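Local coordinates for protein HTH-type transcriptional regulator YgaV (Escherichia coli K12, PDB 3CUO) that regulates large-scale gene expression in response to sulfide, acting as both a repressor and an activator, at residues Leu59-Asp69 / Tyr79-Asn87. Residues are numbered along the deposited sequence; the frame is centred on the assembly and turned at random.
Sequences LARMRDEGLID and YSIKNEAVN
With CG turned anti to the carbonyl carbon in both Tyr79 (chi1 -58°) and Leu59 (chi1 -70°), the tyrosine ring lies against the leucine, joining the beta hairpin (wing) of this ArsR-type winged helix-turn-helix fold to the second helix of its predicted DNA-binding motif. Leu59 CD1 stands 3.9 Å from the centroid of the Tyr79 ring and 18° off the normal, a CH-pi contact over one face; Leu59 CB approaches that face at Tyr79 CE1, and Leu59 CD2 lies against Tyr79 CG and CD1. Ile68 CD1 reaches Tyr79 CD1 obliquely at 3.9 Å. Replacing Tyr79 by alanine takes away the ring, and the methyls of Leu59 would probably lose their aromatic partner, with a gap opening between helix and wing. The Arg63 guanidinium passes near the ring but bonds through NH1 to Ser70.

The reciprocal bonds Asp69 N to Ser80 O (2.9 Å, in the carbonyl plane) and Ser80 N to Asp69 O mark an antiparallel hydrogen-bonded pair. Beyond the strands, Leu67 O accepts from Lys82 N (3.0 Å) and Asn83 N (3.3 Å), both on one face of its carbonyl plane, and Leu67 CD2 packs on Val86 CG2 of the C-terminal helix. Ser80 OG donates to Asp69 OD1 (2.8 Å), meeting that oxygen nearly along its C-O axis.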
# COMPACT_ATOMS: atom_id res chain seq x y z
N LEU A 59 15.47 -4.30 -5.80
CA LEU A 59 16.01 -4.73 -4.48
C LEU A 59 16.76 -3.64 -3.70
O LEU A 59 16.55 -3.51 -2.49
CB LEU A 59 16.95 -5.91 -4.67
CG LEU A 59 16.15 -7.15 -5.06
CD1 LEU A 59 17.06 -8.16 -5.76
CD2 LEU A 59 15.39 -7.74 -3.86
N ALA A 60 17.65 -2.91 -4.38
CA ALA A 60 18.43 -1.81 -3.78
C ALA A 60 17.55 -0.72 -3.29
O ALA A 60 17.68 -0.24 -2.16
CB ALA A 60 19.51 -1.25 -4.79
N ARG A 61 16.54 -0.39 -4.10
CA ARG A 61 15.59 0.60 -3.68
C ARG A 61 14.73 0.13 -2.50
O ARG A 61 14.52 0.90 -1.59
CB ARG A 61 14.69 1.07 -4.86
CG ARG A 61 15.48 1.45 -6.16
CD ARG A 61 14.53 2.07 -7.18
NE ARG A 61 14.91 2.01 -8.62
CZ ARG A 61 14.23 1.36 -9.59
NH1 ARG A 61 13.13 0.63 -9.35
NH2 ARG A 61 14.68 1.41 -10.84
N MET A 62 14.24 -1.10 -2.49
CA MET A 62 13.47 -1.58 -1.35
C MET A 62 14.31 -1.66 -0.06
O MET A 62 13.80 -1.43 1.02
CB MET A 62 12.84 -2.93 -1.68
CG MET A 62 11.64 -2.81 -2.62
SD MET A 62 10.64 -4.31 -2.82
CE MET A 62 11.85 -5.00 -3.94
N ARG A 63 15.58 -1.96 -0.19
CA ARG A 63 16.51 -2.00 0.99
C ARG A 63 16.64 -0.59 1.55
O ARG A 63 16.54 -0.38 2.74
CB ARG A 63 17.88 -2.55 0.58
CG ARG A 63 18.83 -2.78 1.82
CD ARG A 63 20.17 -3.26 1.41
NE ARG A 63 20.74 -2.45 0.34
CZ ARG A 63 21.36 -2.92 -0.74
NH1 ARG A 63 21.52 -4.22 -0.92
NH2 ARG A 63 21.79 -2.08 -1.65
N ASP A 64 16.91 0.35 0.65
CA ASP A 64 16.95 1.78 0.99
C ASP A 64 15.67 2.29 1.62
O ASP A 64 15.75 3.15 2.43
CB ASP A 64 17.16 2.65 -0.22
CG ASP A 64 18.55 2.61 -0.72
OD1 ASP A 64 19.52 2.42 0.06
OD2 ASP A 64 18.66 2.82 -1.95
N GLU A 65 14.54 1.73 1.27
CA GLU A 65 13.28 2.09 1.87
C GLU A 65 12.91 1.30 3.16
O GLU A 65 11.86 1.55 3.79
CB GLU A 65 12.17 1.91 0.80
CG GLU A 65 12.06 3.10 -0.12
CD GLU A 65 11.61 4.34 0.63
OE1 GLU A 65 10.46 4.37 1.14
OE2 GLU A 65 12.42 5.29 0.76
N GLY A 66 13.77 0.37 3.57
CA GLY A 66 13.66 -0.29 4.86
C GLY A 66 12.88 -1.57 4.83
O GLY A 66 12.71 -2.18 5.85
N LEU A 67 12.45 -2.00 3.63
CA LEU A 67 11.61 -3.16 3.48
C LEU A 67 12.39 -4.47 3.61
O LEU A 67 11.86 -5.45 4.10
CB LEU A 67 10.94 -3.19 2.08
CG LEU A 67 10.01 -2.06 1.67
CD1 LEU A 67 9.24 -2.58 0.55
CD2 LEU A 67 9.18 -1.59 2.79
N ILE A 68 13.60 -4.49 3.07
CA ILE A 68 14.37 -5.75 2.98
C ILE A 68 15.77 -5.45 3.46
O ILE A 68 16.18 -4.30 3.54
CB ILE A 68 14.32 -6.36 1.58
CG1 ILE A 68 14.99 -5.46 0.54
CG2 ILE A 68 12.82 -6.77 1.17
CD1 ILE A 68 15.12 -6.10 -0.80
N ASP A 69 16.50 -6.47 3.89
CA ASP A 69 17.90 -6.29 4.02
C ASP A 69 18.69 -7.32 3.25
O ASP A 69 18.10 -8.20 2.61
CB ASP A 69 18.29 -6.24 5.48
CG ASP A 69 18.12 -7.54 6.21
OD1 ASP A 69 17.53 -8.48 5.69
OD2 ASP A 69 18.59 -7.56 7.37
N TYR A 79 18.90 -11.66 0.02
CA TYR A 79 17.96 -10.74 0.49
C TYR A 79 16.90 -11.44 1.36
O TYR A 79 16.56 -12.61 1.12
CB TYR A 79 17.27 -10.03 -0.72
CG TYR A 79 18.24 -9.31 -1.64
CD1 TYR A 79 18.51 -7.97 -1.47
CD2 TYR A 79 18.89 -9.98 -2.65
CE1 TYR A 79 19.40 -7.32 -2.29
CE2 TYR A 79 19.81 -9.32 -3.47
CZ TYR A 79 20.03 -7.97 -3.27
OH TYR A 79 20.88 -7.24 -4.08
N SER A 80 16.41 -10.70 2.33
CA SER A 80 15.37 -11.15 3.26
C SER A 80 14.44 -9.97 3.64
O SER A 80 14.82 -8.78 3.58
CB SER A 80 16.06 -11.85 4.47
OG SER A 80 16.17 -10.94 5.54
N ILE A 81 13.22 -10.29 4.07
CA ILE A 81 12.32 -9.26 4.58
C ILE A 81 12.85 -8.78 5.89
O ILE A 81 13.18 -9.59 6.69
CB ILE A 81 10.83 -9.66 4.61
CG1 ILE A 81 10.31 -9.57 3.16
CG2 ILE A 81 10.01 -8.64 5.53
CD1 ILE A 81 9.29 -10.48 2.80
N LYS A 82 12.95 -7.46 6.03
CA LYS A 82 13.35 -6.77 7.23
C LYS A 82 12.15 -6.21 8.01
O LYS A 82 12.02 -6.46 9.17
CB LYS A 82 14.27 -5.56 6.90
CG LYS A 82 15.03 -4.98 8.18
CD LYS A 82 15.51 -3.56 8.01
CE LYS A 82 15.71 -2.84 9.36
NZ LYS A 82 16.84 -3.50 10.18
N ASN A 83 11.29 -5.45 7.33
CA ASN A 83 10.16 -4.76 7.98
C ASN A 83 8.98 -5.73 8.11
O ASN A 83 8.40 -6.16 7.11
CB ASN A 83 9.76 -3.55 7.13
CG ASN A 83 8.83 -2.68 7.81
OD1 ASN A 83 8.13 -3.14 8.71
ND2 ASN A 83 8.82 -1.37 7.46
N GLU A 84 8.58 -6.05 9.32
CA GLU A 84 7.50 -6.99 9.48
C GLU A 84 6.16 -6.43 9.01
O GLU A 84 5.32 -7.22 8.70
CB GLU A 84 7.45 -7.59 10.88
CG GLU A 84 8.29 -8.91 10.97
CD GLU A 84 8.54 -9.36 12.43
OE1 GLU A 84 7.95 -8.75 13.37
OE2 GLU A 84 9.35 -10.30 12.67
N ALA A 85 5.99 -5.10 8.97
CA ALA A 85 4.85 -4.47 8.32
C ALA A 85 4.58 -4.99 6.90
O ALA A 85 3.45 -4.98 6.44
CB ALA A 85 5.02 -2.99 8.30
N VAL A 86 5.65 -5.44 6.23
CA VAL A 86 5.58 -6.00 4.90
C VAL A 86 4.81 -7.28 4.96
O VAL A 86 3.87 -7.49 4.23
CB VAL A 86 6.99 -6.20 4.25
CG1 VAL A 86 6.85 -7.03 3.03
CG2 VAL A 86 7.63 -4.83 3.96
N ASN A 87 5.18 -8.12 5.90
CA ASN A 87 4.49 -9.38 6.08
C ASN A 87 3.01 -9.16 6.41
O ASN A 87 2.15 -9.91 5.92
CB ASN A 87 5.17 -10.15 7.18
CG ASN A 87 6.55 -10.72 6.74
OD1 ASN A 87 7.52 -10.67 7.49
ND2 ASN A 87 6.61 -11.19 5.54
O HOH W 1 10.39 0.38 5.75
O HOH W 2 15.62 -9.30 8.13